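PDB 2YLN: putative ABC transporter, periplasmic binding protein, amino acid from Neisseria gonorrhoeae, which probably serves as the extracytoplasmic solute receptor of an ABC transporter, binding L-cystine for uptake and closing its two lobes around it. Local coordinates for residues R52-G57 with V252-T257; T66-T71 with V214-K219. The protein carries 1 engineered substitution. One frame throughout, in Å; residues are numbered along the deposited sequence.

In the fold
The two contacts lie on opposite sides of the chain's centre, about 30 Å apart between centres and about 16 Å between nearest atoms. Along the chain interaction 2 is nested inside interaction 1. Helix 49-55, near the start of the modelled chain, meets helix 249-264, near its end, so interaction 1 joins chain-distant parts of one lobe. Interaction 2 sets the turn after strand 66-67, from that same lobe, against helix 211-220 of the other lobe, beside the ligand cleft. In the two-lobed fold of family 3 solute-binding proteins, the first contact is therefore internal to a lobe, whereas the second spans the cleft and is consistent with the closed conformation.

Interaction 1 (R52-G57 with V252-T257); sequences RINNKG and VAKFST
Ile53 supplies the apolar part of the contact, its two branches going to different residues of the 252-257 helix. Its CG2 methyl lies alongside the start of the Lys254 chain, 3.9 Å from Lys254 CG, the two side chains running antiparallel to one another. The other branch, CG1, is turned beside the backbone N (chi1 -65°) and carries CD1 to the far end of the Phe255 ring, where Ile53 CD1 approaches Phe255 CZ obliquely at 4.0 Å. Leu94 and Val90 of helix 82-94 and Leu242 and Val244 of strand 238-245 also pack on Phe255, so this buried ring ties both helices to the core of one lobe of the type II periplasmic binding fold. A Schellman motif follows helix 49-55: Lys56, the first residue to leave helical angles, takes a positive phi of 69°, and Gly57 N donates to Arg52 O at 2.8 Å.

On the exposed side no direct hydrogen bond forms. Asn54 lies roughly perpendicular to the Lys254 chain, with Asn54 OD1 3.5 Å from the Lys254 CE methylene. A water links their ends: it donates to Asn54 OD1 at 2.6 Å and accepts from Lys254 NZ at 2.9 Å. Lys56 also swings its amine to this side, where it donates to Leu94 O and, weakly, to Ile53 O.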
ATOM      1  N   ARG A  52     -20.269 -13.788  -6.382  1.00 10.02           N
ATOM      2  CA  ARG A  52     -19.174 -14.726  -6.075  1.00  8.82           C
ATOM      3  C   ARG A  52     -18.854 -14.807  -4.607  1.00 10.34           C
ATOM      4  O   ARG A  52     -18.439 -15.893  -4.120  1.00 10.35           O
ATOM      5  CB  ARG A  52     -17.919 -14.369  -6.903  1.00  8.95           C
ATOM      6  CG  ARG A  52     -18.162 -14.773  -8.386  1.00  9.84           C
ATOM      7  CD  ARG A  52     -17.028 -14.384  -9.308  1.00  8.94           C
ATOM      8  NE  ARG A  52     -17.101 -12.926  -9.633  1.00  9.53           N
ATOM      9  CZ  ARG A  52     -16.185 -11.997  -9.351  1.00  7.63           C
ATOM     10  NH1 ARG A  52     -15.137 -12.330  -8.663  1.00  9.01           N
ATOM     11  NH2 ARG A  52     -16.319 -10.756  -9.775  1.00  9.05           N
ATOM     12  N   ILE A  53     -19.032 -13.737  -3.863  1.00  9.30           N
ATOM     13  CA  ILE A  53     -18.855 -13.842  -2.434  1.00  9.87           C
ATOM     14  C   ILE A  53     -19.979 -14.724  -1.859  1.00  8.95           C
ATOM     15  O   ILE A  53     -19.720 -15.581  -1.074  1.00 12.83           O
ATOM     16  CB  ILE A  53     -18.755 -12.440  -1.738  1.00 10.12           C
ATOM     17  CG1 ILE A  53     -17.471 -11.723  -2.222  1.00 10.47           C
ATOM     18  CG2 ILE A  53     -18.914 -12.537  -0.200  1.00 10.57           C
ATOM     19  CD1 ILE A  53     -17.429 -10.207  -1.879  1.00  9.80           C
ATOM     20  N   ASN A  54     -21.206 -14.384  -2.139  1.00  9.70           N
ATOM     21  CA  ASN A  54     -22.353 -15.097  -1.488  1.00 10.37           C
ATOM     22  C   ASN A  54     -22.401 -16.551  -1.941  1.00 10.39           C
ATOM     23  O   ASN A  54     -22.743 -17.402  -1.137  1.00 12.50           O
ATOM     24  CB  ASN A  54     -23.632 -14.388  -1.759  1.00 13.57           C
ATOM     25  CG  ASN A  54     -23.781 -13.123  -0.914  1.00 14.00           C
ATOM     26  OD1 ASN A  54     -23.089 -12.980   0.073  1.00 22.47           O
ATOM     27  ND2 ASN A  54     -24.687 -12.308  -1.316  1.00 21.07           N
ATOM     28  N   ASN A  55     -21.924 -16.843  -3.167  0.70  8.65           N
ATOM     29  CA  ASN A  55     -22.055 -18.177  -3.778  0.70  8.43           C
ATOM     30  C   ASN A  55     -20.769 -18.952  -3.717  0.70  7.72           C
ATOM     31  O   ASN A  55     -20.720 -20.047  -4.252  0.70  9.63           O
ATOM     32  CB  ASN A  55     -22.713 -18.110  -5.204  0.70  9.58           C
ATOM     33  CG  ASN A  55     -24.165 -17.694  -5.123  0.70 11.69           C
ATOM     34  OD1 ASN A  55     -25.021 -18.542  -4.824  0.70 17.56           O
ATOM     35  ND2 ASN A  55     -24.445 -16.398  -5.346  0.70 16.67           N
ATOM     36  N   LYS A  56     -19.745 -18.378  -3.128  1.00  8.57           N
ATOM     37  CA  LYS A  56     -18.501 -19.086  -2.802  1.00  7.28           C
ATOM     38  C   LYS A  56     -17.725 -19.455  -4.074  1.00  7.79           C
ATOM     39  O   LYS A  56     -17.339 -20.581  -4.320  1.00  9.20           O
ATOM     40  CB  LYS A  56     -18.707 -20.297  -1.929  1.00 10.25           C
ATOM     41  CG  LYS A  56     -19.657 -19.978  -0.796  1.00 12.16           C
ATOM     42  CD  LYS A  56     -19.179 -18.840   0.145  1.00 13.68           C
ATOM     43  CE  LYS A  56     -20.194 -18.621   1.230  1.00 18.66           C
ATOM     44  NZ  LYS A  56     -19.944 -17.386   1.846  1.00 27.59           N
ATOM     45  N   GLY A  57     -17.434 -18.430  -4.853  1.00  8.52           N
ATOM     46  CA  GLY A  57     -16.564 -18.495  -6.060  1.00  8.11           C
ATOM     47  C   GLY A  57     -15.186 -17.929  -5.793  1.00  7.21           C
ATOM     48  O   GLY A  57     -14.630 -18.067  -4.698  1.00  8.88           O
ATOM     49  N   VAL A 252     -18.538  -4.721  -0.372  1.00  6.24           N
ATOM     50  CA  VAL A 252     -17.774  -3.937   0.601  1.00  6.25           C
ATOM     51  C   VAL A 252     -18.196  -4.302   2.018  1.00  5.72           C
ATOM     52  O   VAL A 252     -17.351  -4.438   2.901  1.00  6.11           O
ATOM     53  CB  VAL A 252     -17.931  -2.436   0.319  1.00  7.26           C
ATOM     54  CG1 VAL A 252     -17.266  -1.621   1.422  1.00  8.89           C
ATOM     55  CG2 VAL A 252     -17.290  -2.072  -1.051  1.00  9.21           C
ATOM     56  N   ALA A 253     -19.512  -4.379   2.243  1.00  6.43           N
ATOM     57  CA  ALA A 253     -19.998  -4.729   3.591  1.00  6.21           C
ATOM     58  C   ALA A 253     -19.474  -6.079   4.013  1.00  5.73           C
ATOM     59  O   ALA A 253     -19.112  -6.247   5.184  1.00  6.42           O
ATOM     60  CB  ALA A 253     -21.543  -4.709   3.614  1.00  7.87           C
ATOM     61  N   LYS A 254     -19.408  -7.064   3.113  1.00  5.86           N
ATOM     62  CA  LYS A 254     -18.854  -8.381   3.454  1.00  6.21           C
ATOM     63  C   LYS A 254     -17.373  -8.270   3.818  1.00  5.48           C
ATOM     64  O   LYS A 254     -16.904  -8.839   4.819  1.00  5.69           O
ATOM     65  CB  LYS A 254     -19.053  -9.362   2.286  1.00  7.75           C
ATOM     66  CG  LYS A 254     -20.496  -9.696   2.016  1.00 10.37           C
ATOM     67  CD  LYS A 254     -21.057 -10.586   3.053  1.00 18.05           C
ATOM     68  CE  LYS A 254     -22.535 -10.900   2.873  1.00 21.82           C
ATOM     69  NZ  LYS A 254     -22.860 -12.103   3.664  1.00 29.74           N
ATOM     70  N   PHE A 255     -16.584  -7.511   3.039  1.00  5.37           N
ATOM     71  CA  PHE A 255     -15.197  -7.308   3.350  1.00  5.51           C
ATOM     72  C   PHE A 255     -15.034  -6.634   4.702  1.00  4.80           C
ATOM     73  O   PHE A 255     -14.180  -7.084   5.492  1.00  5.39           O
ATOM     74  CB  PHE A 255     -14.512  -6.484   2.263  1.00  5.46           C
ATOM     75  CG  PHE A 255     -14.326  -7.193   0.921  1.00  5.52           C
ATOM     76  CD1 PHE A 255     -14.018  -8.502   0.773  1.00  7.82           C
ATOM     77  CD2 PHE A 255     -14.424  -6.462  -0.219  1.00  8.80           C
ATOM     78  CE1 PHE A 255     -13.838  -9.030  -0.473  1.00  8.91           C
ATOM     79  CE2 PHE A 255     -14.232  -7.014  -1.442  1.00 12.12           C
ATOM     80  CZ  PHE A 255     -13.952  -8.325  -1.554  1.00  8.17           C
ATOM     81  N   SER A 256     -15.790  -5.574   4.979  1.00  5.34           N
ATOM     82  CA  SER A 256     -15.648  -4.886   6.221  1.00  4.89           C
ATOM     83  C   SER A 256     -16.040  -5.742   7.404  1.00  5.00           C
ATOM     84  O   SER A 256     -15.395  -5.665   8.461  1.00  5.71           O
ATOM     85  CB  SER A 256     -16.470  -3.635   6.199  1.00  5.65           C
ATOM     86  OG  SER A 256     -15.923  -2.713   5.237  1.00  5.19           O
ATOM     87  N   THR A 257     -17.082  -6.554   7.241  1.00  5.47           N
ATOM     88  CA  THR A 257     -17.508  -7.450   8.325  1.00  6.22           C
ATOM     89  C   THR A 257     -16.385  -8.431   8.636  1.00  5.36           C
ATOM     90  O   THR A 257     -16.072  -8.632   9.811  1.00  5.77           O
ATOM     91  CB  THR A 257     -18.800  -8.159   7.917  1.00  6.80           C
ATOM     92  OG1 THR A 257     -19.862  -7.236   7.762  1.00  8.74           O
ATOM     93  CG2 THR A 257     -19.260  -9.176   8.962  1.00  8.86           C
TER
HETATM   94  O   HOH W   1     -22.051 -14.351   2.073  0.70 26.87           O

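Interaction 2 (T66-T71 with V214-K219); sequences TYAPFT and VLDYLK. With CYS (cysteine), chain C.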
ATOM      1  N   THR A  66       6.241  -6.741  -4.547  1.00  4.73           N
ATOM      2  CA  THR A  66       7.582  -6.161  -4.595  1.00  5.49           C
ATOM      3  C   THR A  66       7.737  -5.040  -3.579  1.00  5.31           C
ATOM      4  O   THR A  66       8.555  -4.114  -3.748  1.00  6.79           O
ATOM      5  CB  THR A  66       7.877  -5.667  -5.983  1.00  5.56           C
ATOM      6  OG1 THR A  66       6.904  -4.675  -6.323  1.00  6.27           O
ATOM      7  CG2 THR A  66       7.842  -6.774  -7.034  1.00  7.96           C
ATOM      8  N   TYR A  67       6.984  -5.089  -2.461  1.00  5.16           N
ATOM      9  CA  TYR A  67       6.871  -3.968  -1.515  1.00  4.78           C
ATOM     10  C   TYR A  67       6.853  -4.501  -0.086  1.00  4.57           C
ATOM     11  O   TYR A  67       5.777  -4.543   0.543  1.00  4.86           O
ATOM     12  CB  TYR A  67       5.683  -3.120  -1.856  1.00  4.51           C
ATOM     13  CG  TYR A  67       5.459  -1.865  -1.066  1.00  4.20           C
ATOM     14  CD1 TYR A  67       6.485  -1.001  -0.699  1.00  4.49           C
ATOM     15  CD2 TYR A  67       4.177  -1.492  -0.748  1.00  4.29           C
ATOM     16  CE1 TYR A  67       6.250   0.181  -0.086  1.00  4.75           C
ATOM     17  CE2 TYR A  67       3.901  -0.259  -0.138  1.00  4.51           C
ATOM     18  CZ  TYR A  67       4.968   0.602   0.148  1.00  4.18           C
ATOM     19  OH  TYR A  67       4.657   1.833   0.703  1.00  5.17           O
ATOM     20  N   ALA A  68       7.984  -4.900   0.440  1.00  5.66           N
ATOM     21  CA  ALA A  68       8.091  -5.390   1.807  1.00  5.49           C
ATOM     22  C   ALA A  68       7.835  -4.223   2.757  1.00  5.11           C
ATOM     23  O   ALA A  68       8.256  -3.105   2.501  1.00  6.21           O
ATOM     24  CB  ALA A  68       9.400  -6.034   2.067  1.00  7.31           C
ATOM     25  N   PRO A  69       7.189  -4.450   3.920  1.00  4.88           N
ATOM     26  CA  PRO A  69       6.709  -5.732   4.463  1.00  5.65           C
ATOM     27  C   PRO A  69       5.215  -5.972   4.179  1.00  4.90           C
ATOM     28  O   PRO A  69       4.581  -6.786   4.836  1.00  5.57           O
ATOM     29  CB  PRO A  69       6.966  -5.578   5.961  1.00  7.72           C
ATOM     30  CG  PRO A  69       6.623  -4.150   6.174  1.00  8.64           C
ATOM     31  CD  PRO A  69       7.153  -3.428   4.961  1.00  6.31           C
ATOM     32  N   PHE A  70       4.666  -5.267   3.191  1.00  4.05           N
ATOM     33  CA  PHE A  70       3.234  -5.282   2.893  1.00  4.21           C
ATOM     34  C   PHE A  70       2.844  -6.379   1.905  1.00  4.34           C
ATOM     35  O   PHE A  70       1.738  -6.953   2.032  1.00  4.40           O
ATOM     36  CB  PHE A  70       2.801  -3.904   2.364  1.00  3.82           C
ATOM     37  CG  PHE A  70       2.984  -2.818   3.359  1.00  4.24           C
ATOM     38  CD1 PHE A  70       2.257  -2.743   4.549  1.00  4.23           C
ATOM     39  CD2 PHE A  70       3.879  -1.752   3.186  1.00  5.08           C
ATOM     40  CE1 PHE A  70       2.376  -1.719   5.430  1.00  4.86           C
ATOM     41  CE2 PHE A  70       3.982  -0.694   4.079  1.00  5.41           C
ATOM     42  CZ  PHE A  70       3.202  -0.658   5.205  1.00  5.48           C
ATOM     43  N   THR A  71       3.636  -6.584   0.848  1.00  4.63           N
ATOM     44  CA  THR A  71       3.252  -7.479  -0.235  1.00  4.29           C
ATOM     45  C   THR A  71       4.567  -7.805  -0.953  1.00  4.83           C
ATOM     46  O   THR A  71       5.117  -6.950  -1.665  1.00  5.97           O
ATOM     47  CB  THR A  71       2.215  -6.825  -1.139  1.00  4.55           C
ATOM     48  OG1 THR A  71       2.081  -7.658  -2.311  1.00  4.82           O
ATOM     49  CG2 THR A  71       2.483  -5.435  -1.560  1.00  6.08           C
ATOM     50  N   VAL A 214       9.790   2.134   5.017  1.00  5.01           N
ATOM     51  CA  VAL A 214      11.133   2.714   5.121  1.00  5.49           C
ATOM     52  C   VAL A 214      11.882   2.132   6.332  1.00  5.69           C
ATOM     53  O   VAL A 214      13.026   1.721   6.199  1.00  6.29           O
ATOM     54  CB  VAL A 214      11.080   4.250   5.161  1.00  5.25           C
ATOM     55  CG1 VAL A 214      12.461   4.796   5.484  1.00  6.47           C
ATOM     56  CG2 VAL A 214      10.557   4.800   3.837  1.00  5.57           C
ATOM     57  N   LEU A 215      11.185   2.058   7.488  1.00  5.96           N
ATOM     58  CA  LEU A 215      11.828   1.462   8.635  1.00  6.94           C
ATOM     59  C   LEU A 215      12.233   0.026   8.381  1.00  6.85           C
ATOM     60  O   LEU A 215      13.334  -0.423   8.807  1.00  8.38           O
ATOM     61  CB  LEU A 215      10.931   1.577   9.869  1.00  7.12           C
ATOM     62  CG  LEU A 215      10.743   2.962  10.411  1.00  8.70           C
ATOM     63  CD1 LEU A 215       9.689   2.952  11.518  1.00 11.56           C
ATOM     64  CD2 LEU A 215      12.036   3.596  10.937  1.00 13.35           C
ATOM     65  N   ASP A 216      11.404  -0.745   7.685  1.00  6.53           N
ATOM     66  CA  ASP A 216      11.718  -2.159   7.348  1.00  7.08           C
ATOM     67  C   ASP A 216      12.980  -2.214   6.496  1.00  6.89           C
ATOM     68  O   ASP A 216      13.885  -3.019   6.744  1.00  7.75           O
ATOM     69  CB  ASP A 216      10.535  -2.810   6.660  1.00  6.44           C
ATOM     70  CG  ASP A 216      10.691  -4.328   6.603  1.00  8.58           C
ATOM     71  OD1 ASP A 216      10.593  -4.950   7.687  1.00 11.68           O
ATOM     72  OD2 ASP A 216      10.895  -4.829   5.514  1.00 11.75           O
ATOM     73  N   TYR A 217      13.044  -1.327   5.525  1.00  6.50           N
ATOM     74  CA  TYR A 217      14.199  -1.287   4.643  1.00  6.65           C
ATOM     75  C   TYR A 217      15.501  -0.962   5.424  1.00  7.12           C
ATOM     76  O   TYR A 217      16.532  -1.583   5.194  1.00  7.43           O
ATOM     77  CB  TYR A 217      13.967  -0.272   3.517  1.00  7.35           C
ATOM     78  CG  TYR A 217      15.110  -0.188   2.555  1.00  8.04           C
ATOM     79  CD1 TYR A 217      16.207   0.621   2.799  1.00  8.26           C
ATOM     80  CD2 TYR A 217      15.077  -0.889   1.386  1.00  8.30           C
ATOM     81  CE1 TYR A 217      17.243   0.721   1.906  1.00  8.55           C
ATOM     82  CE2 TYR A 217      16.081  -0.781   0.448  1.00  9.80           C
ATOM     83  CZ  TYR A 217      17.131   0.025   0.716  1.00  9.76           C
ATOM     84  OH  TYR A 217      18.147   0.163  -0.221  1.00 11.79           O
ATOM     85  N   LEU A 218      15.379   0.000   6.317  1.00  7.60           N
ATOM     86  CA  LEU A 218      16.544   0.395   7.108  1.00  8.68           C
ATOM     87  C   LEU A 218      16.979  -0.686   8.092  1.00  8.52           C
ATOM     88  O   LEU A 218      18.154  -0.742   8.466  1.00 13.34           O
ATOM     89  CB  LEU A 218      16.292   1.723   7.848  1.00 10.29           C
ATOM     90  CG  LEU A 218      16.075   2.914   6.948  1.00 11.47           C
ATOM     91  CD1 LEU A 218      15.649   4.154   7.688  1.00 15.55           C
ATOM     92  CD2 LEU A 218      17.381   3.153   6.096  1.00 16.79           C
ATOM     93  N   LYS A 219      16.071  -1.547   8.527  1.00  8.40           N
ATOM     94  CA  LYS A 219      16.464  -2.712   9.332  1.00  9.38           C
ATOM     95  C   LYS A 219      17.341  -3.631   8.563  1.00  7.65           C
ATOM     96  O   LYS A 219      18.289  -4.226   9.070  1.00  9.58           O
ATOM     97  CB  LYS A 219      15.184  -3.494   9.831  1.00 10.51           C
ATOM     98  CG  LYS A 219      14.361  -2.796  10.868  1.00 13.60           C
ATOM     99  CD  LYS A 219      13.027  -3.608  11.297  1.00 20.64           C
ATOM    100  CE  LYS A 219      12.061  -2.853  12.166  1.00 22.61           C
ATOM    101  NZ  LYS A 219      10.792  -3.652  12.481  1.00 26.38           N
TER
HETATM  102  N   CYS C 600       5.201   0.298  -3.452  0.80  4.38           N
HETATM  103  CA  CYS C 600       5.041   1.393  -4.440  0.80  3.93           C
HETATM  104  C   CYS C 600       6.024   2.514  -4.060  0.80  5.08           C
HETATM  105  O   CYS C 600       6.778   2.314  -3.072  0.80  4.72           O
HETATM  106  CB  CYS C 600       3.629   1.914  -4.415  0.80  4.87           C
HETATM  107  SG  CYS C 600       3.223   2.683  -2.787  0.80  5.50           S
HETATM  108  OXT CYS C 600       5.987   3.502  -4.768  0.80  7.44           O
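Pro69 and Asp216 meet side by side across the cleft between the two lobes of the solute-binding fold. The proline ring lies along the aspartate, Pro69 CD reaching Asp216 CB at 3.8 Å, while the carboxylate group rests against Pro69 CB and its oxygen Asp216 OD2 also comes within 3.9 Å of Ala68 CB. That course follows from a first torsion placing CG anti to the backbone N (chi1 -166°). No hydrogen bond crosses between the segments; Asp216 OD2 has a long, weak ion pair with Lys220 of its own helix.

The peptide bond before Pro69 is cis, and the turn containing it is closed by Tyr67 and Thr71. Tyr67 N donates to Thr71 O, while Tyr67 O accepts from both Phe70 N and Thr71 N, with classic beta bulges at this pairing. The turn thus joins the interlobe contact to the ligand pocket, where the Tyr67 ring is held between Phe70 on one face and the bound cysteine on the other. Its hydroxyl makes a second link across the cleft, a hydrogen bond to Asn209 OD1. As expected for a cation-pi contact if the amine is protonated, the cysteine N sits over the centre of the Tyr67 ring, 3.2 Å from Tyr67 CG.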